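Local coordinates for effector protein MavE (Legionella pneumophila subsp. pneumophila, PDB 6PIR) that acts as a virulence effector indispensable for endoplasmic reticulum-mediated remodelling of the Legionella-containing vacuole and for lysosomal evasion, at residues Y45-I51 against F65-A70; D56-D61 against R115-V119; L105-T110 against N122-I126. All coordinates share one frame; numbering follows the deposited sequence. Where two conformers were deposited one is given.

Interaction 1: residues Y45-I51 against F65-A70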
ATOM      1  N   TYR A  45       4.441   9.630   5.042  1.00 56.32           N
ATOM      2  CA  TYR A  45       4.008   8.417   5.725  1.00 52.74           C
ATOM      3  C   TYR A  45       5.121   7.649   6.429  1.00 50.49           C
ATOM      4  O   TYR A  45       4.813   6.683   7.145  1.00 50.29           O
ATOM      5  CB  TYR A  45       3.303   7.480   4.739  1.00 48.06           C
ATOM      6  CG  TYR A  45       2.001   8.044   4.245  1.00 47.00           C
ATOM      7  CD1 TYR A  45       1.027   8.480   5.135  1.00 51.11           C
ATOM      8  CD2 TYR A  45       1.722   8.085   2.898  1.00 48.47           C
ATOM      9  CE1 TYR A  45      -0.163   9.008   4.678  1.00 53.13           C
ATOM     10  CE2 TYR A  45       0.540   8.591   2.431  1.00 53.03           C
ATOM     11  CZ  TYR A  45      -0.413   9.047   3.321  1.00 54.00           C
ATOM     12  OH  TYR A  45      -1.606   9.567   2.853  1.00 54.49           O
ATOM     13  N   GLN A  46       6.392   8.022   6.237  1.00 45.60           N
ATOM     14  CA  GLN A  46       7.528   7.294   6.814  1.00 46.70           C
ATOM     15  C   GLN A  46       7.492   5.808   6.439  1.00 45.75           C
ATOM     16  O   GLN A  46       7.645   4.932   7.283  1.00 43.88           O
ATOM     17  CB  GLN A  46       7.564   7.442   8.342  1.00 52.54           C
ATOM     18  CG  GLN A  46       7.408   8.834   8.924  1.00 56.99           C
ATOM     19  CD  GLN A  46       7.268   8.761  10.439  1.00 61.80           C
ATOM     20  OE1 GLN A  46       6.507   7.938  10.964  1.00 66.27           O
ATOM     21  NE2 GLN A  46       8.021   9.591  11.147  1.00 63.80           N
ATOM     22  N   ILE A  47       7.280   5.520   5.156  1.00 47.37           N
ATOM     23  CA  ILE A  47       7.166   4.118   4.741  1.00 41.95           C
ATOM     24  C   ILE A  47       8.525   3.429   4.785  1.00 41.81           C
ATOM     25  O   ILE A  47       8.627   2.263   5.195  1.00 41.28           O
ATOM     26  CB  ILE A  47       6.528   4.041   3.342  1.00 40.24           C
ATOM     27  CG1 ILE A  47       5.140   4.696   3.366  1.00 44.16           C
ATOM     28  CG2 ILE A  47       6.426   2.609   2.864  1.00 37.38           C
ATOM     29  CD1 ILE A  47       4.642   5.171   1.996  1.00 46.63           C
ATOM     30  N   ASN A  48       9.598   4.162   4.438  1.00 44.15           N
ATOM     31  CA  ASN A  48      10.957   3.612   4.439  1.00 46.42           C
ATOM     32  C   ASN A  48      11.294   2.881   5.735  1.00 47.69           C
ATOM     33  O   ASN A  48      11.867   1.782   5.714  1.00 50.05           O
ATOM     34  CB  ASN A  48      11.970   4.739   4.214  1.00 50.28           C
ATOM     35  CG  ASN A  48      12.326   4.922   2.767  1.00 53.42           C
ATOM     36  OD1 ASN A  48      12.022   4.070   1.942  1.00 54.86           O
ATOM     37  ND2 ASN A  48      12.963   6.050   2.441  1.00 54.50           N
ATOM     38  N   SER A  49      10.919   3.447   6.872  1.00 47.79           N
ATOM     39  CA  SER A  49      11.333   2.823   8.127  1.00 44.10           C
ATOM     40  C   SER A  49      10.653   1.480   8.400  1.00 42.58           C
ATOM     41  O   SER A  49      11.100   0.750   9.292  1.00 42.61           O
ATOM     42  CB  SER A  49      11.043   3.761   9.284  1.00 48.78           C
ATOM     43  OG  SER A  49       9.646   3.936   9.428  1.00 50.83           O
ATOM     44  N   ARG A  50       9.590   1.142   7.681  1.00 38.43           N
ATOM     45  CA  ARG A  50       8.820  -0.071   7.943  1.00 37.69           C
ATOM     46  C   ARG A  50       9.198  -1.238   7.027  1.00 34.57           C
ATOM     47  O   ARG A  50       8.623  -2.325   7.135  1.00 31.80           O
ATOM     48  CB  ARG A  50       7.333   0.273   7.824  1.00 39.37           C
ATOM     49  CG  ARG A  50       6.867   1.311   8.871  1.00 40.99           C
ATOM     50  CD  ARG A  50       5.607   2.088   8.450  1.00 39.95           C
ATOM     51  NE  ARG A  50       4.923   2.718   9.584  1.00 42.96           N
ATOM     52  CZ  ARG A  50       5.310   3.848  10.169  1.00 42.54           C
ATOM     53  NH1 ARG A  50       6.388   4.488   9.717  1.00 49.68           N
ATOM     54  NH2 ARG A  50       4.620   4.346  11.195  1.00 39.84           N
ATOM     55  N   ILE A  51      10.142  -1.037   6.115  1.00 33.51           N
ATOM     56  CA  ILE A  51      10.529  -2.092   5.186  1.00 33.84           C
ATOM     57  C   ILE A  51      11.357  -3.149   5.896  1.00 32.12           C
ATOM     58  O   ILE A  51      12.345  -2.838   6.568  1.00 38.05           O
ATOM     59  CB  ILE A  51      11.308  -1.486   4.004  1.00 31.92           C
ATOM     60  CG1 ILE A  51      10.389  -0.584   3.188  1.00 29.45           C
ATOM     61  CG2 ILE A  51      11.883  -2.581   3.114  1.00 29.25           C
ATOM     62  CD1 ILE A  51      11.083   0.131   1.991  1.00 29.01           C
ATOM     63  N   PHE A  65       8.768   1.198  -4.079  1.00 25.06           N
ATOM     64  CA  PHE A  65       7.779   0.665  -3.147  1.00 23.96           C
ATOM     65  C   PHE A  65       7.058   1.779  -2.403  1.00 24.19           C
ATOM     66  O   PHE A  65       5.822   1.782  -2.326  1.00 25.06           O
ATOM     67  CB  PHE A  65       8.454  -0.303  -2.174  1.00 24.63           C
ATOM     68  CG  PHE A  65       7.549  -0.764  -1.079  1.00 23.25           C
ATOM     69  CD1 PHE A  65       6.571  -1.707  -1.327  1.00 25.24           C
ATOM     70  CD2 PHE A  65       7.632  -0.201   0.188  1.00 27.31           C
ATOM     71  CE1 PHE A  65       5.711  -2.128  -0.296  1.00 26.15           C
ATOM     72  CE2 PHE A  65       6.784  -0.629   1.209  1.00 28.38           C
ATOM     73  CZ  PHE A  65       5.820  -1.589   0.955  1.00 28.35           C
ATOM     74  N   THR A  66       7.816   2.734  -1.842  1.00 23.05           N
ATOM     75  CA  THR A  66       7.204   3.776  -1.020  1.00 28.25           C
ATOM     76  C   THR A  66       6.327   4.672  -1.875  1.00 27.17           C
ATOM     77  O   THR A  66       5.239   5.081  -1.445  1.00 29.04           O
ATOM     78  CB  THR A  66       8.258   4.624  -0.313  1.00 31.39           C
ATOM     79  OG1 THR A  66       9.052   5.293  -1.294  1.00 38.24           O
ATOM     80  CG2 THR A  66       9.166   3.772   0.577  1.00 24.22           C
ATOM     81  N   SER A  67       6.790   5.002  -3.082  1.00 25.83           N
ATOM     82  CA  SER A  67       5.950   5.763  -3.993  1.00 28.70           C
ATOM     83  C   SER A  67       4.655   5.035  -4.250  1.00 25.47           C
ATOM     84  O   SER A  67       3.580   5.652  -4.195  1.00 25.40           O
ATOM     85  CB  SER A  67       6.687   6.036  -5.310  1.00 29.31           C
ATOM     86  OG  SER A  67       7.736   6.955  -5.048  1.00 33.97           O
ATOM     87  N   ALA A  68       4.730   3.720  -4.489  1.00 23.79           N
ATOM     88  CA  ALA A  68       3.514   2.986  -4.818  1.00 24.21           C
ATOM     89  C   ALA A  68       2.555   2.946  -3.639  1.00 23.28           C
ATOM     90  O   ALA A  68       1.343   3.065  -3.823  1.00 26.09           O
ATOM     91  CB  ALA A  68       3.846   1.581  -5.293  1.00 24.44           C
ATOM     92  N   ILE A  69       3.071   2.726  -2.429  1.00 25.06           N
ATOM     93  CA  ILE A  69       2.213   2.722  -1.244  1.00 25.25           C
ATOM     94  C   ILE A  69       1.548   4.086  -1.057  1.00 27.17           C
ATOM     95  O   ILE A  69       0.356   4.171  -0.744  1.00 27.49           O
ATOM     96  CB  ILE A  69       3.006   2.327   0.010  1.00 27.42           C
ATOM     97  CG1 ILE A  69       3.361   0.829  -0.001  1.00 27.76           C
ATOM     98  CG2 ILE A  69       2.192   2.645   1.263  1.00 33.84           C
ATOM     99  CD1 ILE A  69       2.181  -0.124   0.257  1.00 27.23           C
ATOM    100  N   ALA A  70       2.338   5.169  -1.136  1.00 27.26           N
ATOM    101  CA  ALA A  70       1.773   6.502  -0.934  1.00 29.56           C
ATOM    102  C   ALA A  70       0.710   6.799  -1.983  1.00 26.31           C
ATOM    103  O   ALA A  70      -0.353   7.352  -1.657  1.00 27.24           O
ATOM    104  CB  ALA A  70       2.876   7.567  -0.934  1.00 29.61           C
TER
HETATM  105  O   HOH W   1      11.841   5.537  -0.540  1.00 38.14           O
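Ile47 and Thr66 are the centre of a contact in which the chain leaving the NPxY motif, whose last residue is Tyr45, packs onto helix 59-77 of the helical bundle. It illustrates how a loop without regular secondary structure can be held to a helix by a few well-aimed apolar branches. Ile47 does most of the work and divides its two branches. With CG1 anti to its own carbonyl carbon (chi1 -59°), the longer branch carries CD1 onto the helix, 3.5 Å from Thr66 O and 3.6 Å from Ile69 CG2. The shorter branch goes another way: CG2 lies 3.7 Å from Phe65 CE2, approaching the ring obliquely. Ile51 comes to the ring, also obliquely, from the opposite side of its plane, CD1 3.9 Å from Phe65 CD2, the two side chains sliding past each other in opposite senses. Within the helix, Ile69 CG1 covers the face of Phe65 on the Ile47 side, off centre toward the rim of the ring.

At the other end, Tyr45 presents a ring edge, with CD2 4.0 Å from Ala70 CB, and the side chain also touches Ile73 of helix 59-77 and Arg95 of helix 85-106. The motif is of the kind that binds phosphotyrosine-binding domains, probably so in MavE, and its tyrosine is partly packed here against the body of the protein. The turn is braced from within, since Gln46 O accepts from Arg50 NH1 and Ser49 OG on opposite faces of its carbonyl plane, while Arg50 NH2 makes a salt bridge to Asp100. Thr66 OG1 is bonded to Lys62 O within the helix. The same hydroxyl meets a water that also donates to Asn48 OD1 at 2.9 Å.

Interaction 2: residues D56-D61 against R115-V119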
ATOM      1  N   ASP A  56      19.045  -4.510   2.980  1.00 28.98           N
ATOM      2  CA  ASP A  56      19.195  -5.378   1.822  1.00 28.14           C
ATOM      3  C   ASP A  56      18.414  -4.885   0.612  1.00 26.61           C
ATOM      4  O   ASP A  56      18.444  -5.544  -0.429  1.00 24.09           O
ATOM      5  CB  ASP A  56      18.734  -6.802   2.140  1.00 30.20           C
ATOM      6  CG  ASP A  56      19.613  -7.484   3.140  1.00 36.05           C
ATOM      7  OD1 ASP A  56      20.845  -7.350   3.035  1.00 38.02           O
ATOM      8  OD2 ASP A  56      19.071  -8.170   4.031  1.00 36.05           O
ATOM      9  N   TRP A  57      17.692  -3.769   0.728  1.00 23.18           N
ATOM     10  CA  TRP A  57      16.945  -3.188  -0.380  1.00 21.65           C
ATOM     11  C   TRP A  57      17.760  -2.062  -1.027  1.00 21.59           C
ATOM     12  O   TRP A  57      18.322  -1.221  -0.320  1.00 26.85           O
ATOM     13  CB  TRP A  57      15.614  -2.615   0.124  1.00 25.97           C
ATOM     14  CG  TRP A  57      14.500  -3.620   0.402  1.00 26.06           C
ATOM     15  CD1 TRP A  57      14.503  -4.653   1.303  1.00 30.40           C
ATOM     16  CD2 TRP A  57      13.238  -3.669  -0.264  1.00 24.53           C
ATOM     17  NE1 TRP A  57      13.288  -5.319   1.271  1.00 28.49           N
ATOM     18  CE2 TRP A  57      12.494  -4.732   0.315  1.00 27.37           C
ATOM     19  CE3 TRP A  57      12.634  -2.878  -1.254  1.00 25.20           C
ATOM     20  CZ2 TRP A  57      11.191  -5.041  -0.096  1.00 27.25           C
ATOM     21  CZ3 TRP A  57      11.341  -3.205  -1.669  1.00 29.21           C
ATOM     22  CH2 TRP A  57      10.641  -4.273  -1.092  1.00 28.72           C
ATOM     23  N   SER A  58      17.796  -2.032  -2.357  1.00 23.49           N
ATOM     24  CA  SER A  58      18.407  -0.895  -3.038  1.00 24.76           C
ATOM     25  C   SER A  58      17.557   0.359  -2.847  1.00 27.27           C
ATOM     26  O   SER A  58      16.365   0.289  -2.568  1.00 24.21           O
ATOM     27  CB  SER A  58      18.577  -1.176  -4.521  1.00 21.44           C
ATOM     28  OG  SER A  58      17.323  -1.250  -5.182  1.00 25.55           O
ATOM     29  N   LYS A  59      18.196   1.526  -3.003  1.00 29.89           N
ATOM     30  CA  LYS A  59      17.464   2.788  -2.911  1.00 28.48           C
ATOM     31  C   LYS A  59      16.348   2.839  -3.946  1.00 26.35           C
ATOM     32  O   LYS A  59      15.245   3.313  -3.662  1.00 30.27           O
ATOM     33  CB  LYS A  59      18.434   3.976  -3.077  1.00 35.05           C
ATOM     34  CG  LYS A  59      17.741   5.343  -3.262  1.00 40.39           C
ATOM     35  CD  LYS A  59      18.715   6.526  -3.402  1.00 44.80           C
ATOM     36  CE  LYS A  59      19.071   6.774  -4.858  1.00 50.54           C
ATOM     37  NZ  LYS A  59      19.650   8.142  -5.090  1.00 52.86           N
ATOM     38  N   GLU A  60      16.613   2.349  -5.148  1.00 21.72           N
ATOM     39  CA  GLU A  60      15.608   2.413  -6.202  1.00 27.02           C
ATOM     40  C   GLU A  60      14.393   1.544  -5.870  1.00 25.62           C
ATOM     41  O   GLU A  60      13.254   1.935  -6.156  1.00 25.21           O
ATOM     42  CB  GLU A  60      16.211   2.000  -7.532  1.00 27.86           C
ATOM     43  CG  GLU A  60      17.182   3.035  -8.045  1.00 31.59           C
ATOM     44  CD  GLU A  60      16.528   4.379  -8.376  1.00 37.84           C
ATOM     45  OE1 GLU A  60      15.505   4.406  -9.115  1.00 37.80           O
ATOM     46  OE2 GLU A  60      17.071   5.409  -7.919  1.00 40.43           O
ATOM     47  N   ASP A  61      14.617   0.336  -5.324  1.00 21.88           N
ATOM     48  CA  ASP A  61      13.502  -0.522  -4.924  1.00 21.14           C
ATOM     49  C   ASP A  61      12.694   0.109  -3.797  1.00 23.37           C
ATOM     50  O   ASP A  61      11.458   0.003  -3.763  1.00 22.89           O
ATOM     51  CB  ASP A  61      14.021  -1.892  -4.464  1.00 23.49           C
ATOM     52  CG  ASP A  61      14.360  -2.834  -5.623  1.00 29.54           C
ATOM     53  OD1 ASP A  61      14.032  -2.541  -6.788  1.00 30.23           O
ATOM     54  OD2 ASP A  61      15.001  -3.871  -5.362  1.00 29.93           O
ATOM     55  N   ARG A 115      12.598  -7.690  -6.199  1.00 22.61           N
ATOM     56  CA  ARG A 115      11.869  -7.573  -4.940  1.00 22.71           C
ATOM     57  C   ARG A 115      10.452  -7.066  -5.136  1.00 22.45           C
ATOM     58  O   ARG A 115       9.547  -7.437  -4.378  1.00 22.72           O
ATOM     59  CB  ARG A 115      12.614  -6.643  -3.999  1.00 22.73           C
ATOM     60  CG  ARG A 115      13.969  -7.138  -3.573  1.00 24.01           C
ATOM     61  CD  ARG A 115      14.390  -6.435  -2.294  1.00 27.82           C
ATOM     62  NE  ARG A 115      15.775  -6.705  -1.923  1.00 30.63           N
ATOM     63  CZ  ARG A 115      16.194  -7.801  -1.300  1.00 29.33           C
ATOM     64  NH1 ARG A 115      15.332  -8.760  -1.003  1.00 25.00           N
ATOM     65  NH2 ARG A 115      17.482  -7.947  -0.983  1.00 28.45           N
ATOM     66  N   LEU A 116      10.243  -6.180  -6.112  1.00 24.25           N
ATOM     67  CA  LEU A 116       8.908  -5.634  -6.301  1.00 22.97           C
ATOM     68  C   LEU A 116       7.973  -6.664  -6.903  1.00 22.20           C
ATOM     69  O   LEU A 116       6.768  -6.641  -6.611  1.00 23.13           O
ATOM     70  CB  LEU A 116       8.991  -4.376  -7.161  1.00 24.18           C
ATOM     71  CG  LEU A 116       9.381  -3.087  -6.388  1.00 30.30           C
ATOM     72  CD1 LEU A 116       8.493  -2.769  -5.170  1.00 30.85           C
ATOM     73  CD2 LEU A 116      10.819  -3.084  -5.934  1.00 31.85           C
ATOM     74  N   LYS A 117       8.506  -7.599  -7.701  1.00 23.00           N
ATOM     75  CA  LYS A 117       7.674  -8.716  -8.137  1.00 21.76           C
ATOM     76  C   LYS A 117       7.226  -9.522  -6.920  1.00 20.81           C
ATOM     77  O   LYS A 117       6.056  -9.948  -6.823  1.00 23.30           O
ATOM     78  CB  LYS A 117       8.449  -9.570  -9.156  1.00 24.35           C
ATOM     79  CG  LYS A 117       7.654 -10.759  -9.740  1.00 27.84           C
ATOM     80  CD  LYS A 117       8.476 -11.606 -10.750  1.00 33.78           C
ATOM     81  CE  LYS A 117       8.898 -10.842 -12.014  1.00 37.03           C
ATOM     82  NZ  LYS A 117       9.523 -11.784 -13.041  1.00 38.75           N
ATOM     83  N   SER A 118       8.129  -9.706  -5.953  1.00 22.66           N
ATOM     84  CA  SER A 118       7.742 -10.430  -4.731  1.00 23.97           C
ATOM     85  C   SER A 118       6.703  -9.668  -3.943  1.00 25.38           C
ATOM     86  O   SER A 118       5.781 -10.273  -3.384  1.00 29.57           O
ATOM     87  CB  SER A 118       8.951 -10.710  -3.848  1.00 27.56           C
ATOM     88  OG  SER A 118       9.840 -11.632  -4.444  1.00 26.75           O
ATOM     89  N   VAL A 119       6.857  -8.341  -3.843  1.00 22.35           N
ATOM     90  CA  VAL A 119       5.865  -7.531  -3.150  1.00 24.02           C
ATOM     91  C   VAL A 119       4.518  -7.699  -3.819  1.00 22.90           C
ATOM     92  O   VAL A 119       3.502  -7.895  -3.156  1.00 24.22           O
ATOM     93  CB  VAL A 119       6.282  -6.051  -3.109  1.00 22.55           C
ATOM     94  CG1 VAL A 119       5.121  -5.225  -2.541  1.00 23.48           C
ATOM     95  CG2 VAL A 119       7.544  -5.893  -2.269  1.00 24.40           C
TER
HETATM   96  O   HOH W   2      16.894  -4.454  -3.598  1.00 25.88           O
HETATM   97  O   HOH W   3      12.129  -4.854  -8.077  1.00 27.95           O
HETATM   98  O   HOH W   4      14.913  -5.965  -7.020  1.00 28.65           O
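Arg115 NH2 donates to Asp56 O at 2.6 Å, a short, bent hydrogen bond (131° at the hydrogen). The carbonyl is approached from above its plane, and the oxygen in turn sits tilted from the guanidinium plane. The other end of the group is held too, because NH1 bonds Thr110 OG1. Asp61 serves the same arginine indirectly: a water accepts from Arg115 NE at 3.0 Å and from Ser58 N while donating to Asp61 OD2. The carboxylate and guanidinium planes stand almost perpendicular, their charged atoms too far apart for a salt bridge, although the opposite charges would probably still attract. Another water, accepting from Arg115 N, lies 2.7 Å from Asp61 OD2, so the carboxylate faces the first turn of helix 115-134 through solvent.

Beneath these bonds lies Trp57. The extended arginine chain carries CD across the indole, and the turn about CD-NE (chi4 -81°) brings the guanidinium nearly flat over it, planes 19° apart. CD sits over the five-membered ring, 3.6 Å from the centroid, in a CH-pi contact. The guanidinium adds a cation-pi interaction, with CZ of Arg115 4.7 Å from the same centroid. Val119 CG2 meets the indole at its edge, 3.7 Å from Trp57 CH2, while Leu116 CD2 packs against the side chain of Asp61, 3.4 Å from OD1.

Ser58 occupies the N-cap of helix 59-77, its OG accepting from Asp61 N in a straight bond. The whole is thus a meeting of two helix starts in an all-helical bundle, where the N-terminal ends of helices 59-77 and 115-134 come together, joined by an arginine stacked on a tryptophan.

Interaction 3: residues L105-T110 against N122-I126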
ATOM      1  N   LEU A 105       4.939  -6.939   6.441  1.00 33.37           N
ATOM      2  CA  LEU A 105       4.533  -8.193   5.816  1.00 34.58           C
ATOM      3  C   LEU A 105       4.811  -8.168   4.325  1.00 26.27           C
ATOM      4  O   LEU A 105       5.381  -9.110   3.769  1.00 27.10           O
ATOM      5  CB  LEU A 105       3.048  -8.443   6.047  1.00 37.10           C
ATOM      6  CG  LEU A 105       2.675  -8.894   7.431  1.00 41.84           C
ATOM      7  CD1 LEU A 105       1.170  -8.972   7.503  1.00 44.05           C
ATOM      8  CD2 LEU A 105       3.326 -10.257   7.691  1.00 44.89           C
ATOM      9  N   LEU A 106       4.380  -7.104   3.665  1.00 25.88           N
ATOM     10  CA  LEU A 106       4.524  -7.000   2.218  1.00 26.97           C
ATOM     11  C   LEU A 106       5.983  -7.010   1.784  1.00 28.21           C
ATOM     12  O   LEU A 106       6.297  -7.508   0.695  1.00 28.89           O
ATOM     13  CB  LEU A 106       3.841  -5.718   1.724  1.00 27.80           C
ATOM     14  CG  LEU A 106       2.318  -5.615   1.830  1.00 31.71           C
ATOM     15  CD1 LEU A 106       1.927  -4.173   1.673  1.00 29.86           C
ATOM     16  CD2 LEU A 106       1.600  -6.481   0.801  1.00 30.42           C
ATOM     17  N   THR A 107       6.890  -6.475   2.611  1.00 24.38           N
ATOM     18  CA  THR A 107       8.302  -6.350   2.245  1.00 26.80           C
ATOM     19  C   THR A 107       9.154  -7.505   2.759  1.00 30.07           C
ATOM     20  O   THR A 107      10.378  -7.505   2.569  1.00 26.23           O
ATOM     21  CB  THR A 107       8.869  -5.024   2.759  1.00 27.12           C
ATOM     22  OG1 THR A 107       8.738  -4.960   4.182  1.00 28.00           O
ATOM     23  CG2 THR A 107       8.128  -3.831   2.122  1.00 28.93           C
ATOM     24  N   ALA A 108       8.536  -8.517   3.358  1.00 28.82           N
ATOM     25  CA  ALA A 108       9.249  -9.668   3.886  1.00 27.08           C
ATOM     26  C   ALA A 108       9.418 -10.724   2.801  1.00 25.43           C
ATOM     27  O   ALA A 108       8.583 -10.836   1.904  1.00 30.26           O
ATOM     28  CB  ALA A 108       8.475 -10.265   5.068  1.00 28.52           C
ATOM     29  N   ASN A 109      10.503 -11.516   2.910  1.00 28.73           N
ATOM     30  CA  ASN A 109      10.754 -12.697   2.066  1.00 29.31           C
ATOM     31  C   ASN A 109      10.764 -12.363   0.583  1.00 26.90           C
ATOM     32  O   ASN A 109      10.272 -13.141  -0.238  1.00 27.61           O
ATOM     33  CB  ASN A 109       9.761 -13.830   2.317  1.00 33.85           C
ATOM     34  CG  ASN A 109       9.810 -14.342   3.727  1.00 44.61           C
ATOM     35  OD1 ASN A 109      10.889 -14.628   4.242  1.00 50.40           O
ATOM     36  ND2 ASN A 109       8.650 -14.489   4.355  1.00 46.76           N
ATOM     37  N   THR A 110      11.272 -11.190   0.228  1.00 26.67           N
ATOM     38  CA  THR A 110      11.300 -10.840  -1.184  1.00 26.27           C
ATOM     39  C   THR A 110      12.537 -11.408  -1.861  1.00 25.19           C
ATOM     40  O   THR A 110      13.601 -11.599  -1.252  1.00 25.45           O
ATOM     41  CB  THR A 110      11.238  -9.325  -1.408  1.00 24.45           C
ATOM     42  OG1 THR A 110      12.389  -8.680  -0.823  1.00 23.17           O
ATOM     43  CG2 THR A 110       9.913  -8.767  -0.847  1.00 24.98           C
ATOM     44  N   ASN A 122       3.205 -11.174  -2.750  1.00 30.75           N
ATOM     45  CA  ASN A 122       2.785 -11.094  -1.354  1.00 30.36           C
ATOM     46  C   ASN A 122       1.438 -10.382  -1.261  1.00 29.63           C
ATOM     47  O   ASN A 122       0.488 -10.877  -0.644  1.00 30.91           O
ATOM     48  CB  ASN A 122       3.820 -10.320  -0.509  1.00 31.88           C
ATOM     49  CG  ASN A 122       5.163 -11.061  -0.329  1.00 31.61           C
ATOM     50  OD1 ASN A 122       5.265 -12.275  -0.535  1.00 31.92           O
ATOM     51  ND2 ASN A 122       6.211 -10.308   0.049  1.00 25.23           N
ATOM     52  N   SER A 123       1.329  -9.231  -1.937  1.00 28.65           N
ATOM     53  CA  SER A 123       0.118  -8.431  -1.908  1.00 27.54           C
ATOM     54  C   SER A 123      -1.064  -9.203  -2.473  1.00 30.40           C
ATOM     55  O   SER A 123      -2.149  -9.208  -1.886  1.00 30.78           O
ATOM     56  CB  SER A 123       0.347  -7.123  -2.692  1.00 25.26           C
ATOM     57  OG  SER A 123      -0.799  -6.308  -2.621  1.00 33.80           O
ATOM     58  N   SER A 124      -0.878  -9.853  -3.624  0.65 30.18           N
ATOM     59  CA  SER A 124      -1.988 -10.590  -4.225  0.65 31.34           C
ATOM     60  C   SER A 124      -2.515 -11.666  -3.284  0.65 32.97           C
ATOM     61  O   SER A 124      -3.735 -11.836  -3.158  0.65 32.91           O
ATOM     62  CB  SER A 124      -1.564 -11.217  -5.548  0.65 31.90           C
ATOM     63  OG  SER A 124      -0.551 -12.185  -5.333  0.65 31.88           O
ATOM     64  N   GLN A 125      -1.613 -12.403  -2.616  1.00 32.84           N
ATOM     65  CA  GLN A 125      -2.047 -13.464  -1.688  1.00 34.12           C
ATOM     66  C   GLN A 125      -2.787 -12.887  -0.486  1.00 32.15           C
ATOM     67  O   GLN A 125      -3.859 -13.383  -0.098  1.00 33.66           O
ATOM     68  CB  GLN A 125      -0.842 -14.286  -1.224  1.00 38.74           C
ATOM     69  CG  GLN A 125      -0.326 -15.265  -2.279  1.00 46.25           C
ATOM     70  CD  GLN A 125      -1.217 -16.487  -2.396  1.00 58.58           C
ATOM     71  OE1 GLN A 125      -1.203 -17.358  -1.522  1.00 62.56           O
ATOM     72  NE2 GLN A 125      -2.010 -16.552  -3.466  1.00 62.26           N
ATOM     73  N   ILE A 126      -2.229 -11.831   0.120  1.00 29.00           N
ATOM     74  CA  ILE A 126      -2.863 -11.199   1.280  1.00 30.68           C
ATOM     75  C   ILE A 126      -4.255 -10.674   0.918  1.00 32.00           C
ATOM     76  O   ILE A 126      -5.228 -10.843   1.675  1.00 31.10           O
ATOM     77  CB  ILE A 126      -1.945 -10.086   1.818  1.00 28.51           C
ATOM     78  CG1 ILE A 126      -0.644 -10.662   2.391  1.00 30.26           C
ATOM     79  CG2 ILE A 126      -2.675  -9.131   2.793  1.00 29.65           C
ATOM     80  CD1 ILE A 126       0.411  -9.572   2.666  1.00 32.80           C
TER
HETATM   81  O   HOH W   5       7.647 -13.564  -1.389  1.00 52.54           O
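The flat carboxamide of Asn122 reaches from helix 115-134 to the C-terminal end of helix 85-106, with Leu106 O in its plane at the ND2 edge. That bond is 2.9 Å long and nearly straight (166° at the hydrogen), yet the donor arrives well above the plane of the Leu106 carbonyl. The same nitrogen gives a second, weak hydrogen bond to Ala108 O at 3.1 Å. On the oxygen side, a water donates to Asn122 OD1 and to Asn109 O, so both ends of the amide are engaged and its flip is settled. Thr110 CG2 adds a looser contact, 4.1 Å from Asn122 ND2, the two side chains crossing at about a right angle.

What places the group there is its first torsion: CG stands anti to the carbonyl carbon of Asn122 (chi1 -69°), leading the amide from the helix to the turn. A residue of the next helix thereby takes up a carbonyl at the end of helix 85-106 and one in the turn after it.

Apolar contacts flank the amide. Leu106 CD2 rests on the backbone of the other helix, 3.7 Å from Ser123 CA, and meets Ile126 CD1 at 3.8 Å. Ile126 CD1 also lies near Leu105 CB at the more exposed margin.

Helix 5-21 packs against this junction: its Leu15 touches Leu106, Ser123 and Ile126, and Ser123 OG is hydrogen-bonded to its Glu19. A third helix thus packs across the seam between helices 85-106 and 115-134, at and beside the loop that connects them.

The three contacts form a compact cluster, their centres 12 to 14 Å apart, in the helical part of MavE, which here lacks the C-terminal transmembrane helix. Interactions 1 and 2 share helix 59-77, and interactions 2 and 3 share helix 115-134. Along the chain interaction 1 closes before interaction 3 opens, whereas interaction 2 crosses both, tying the middle of the sequence to its last helix. They also touch directly: Phe65 packs on Trp57, Leu116 and Val119 as well as on Thr107, and Val119 CG2 lies against Leu106 O. The loop bearing the end of the NPxY motif is thus connected, through touching side chains, with the core joining the later helices.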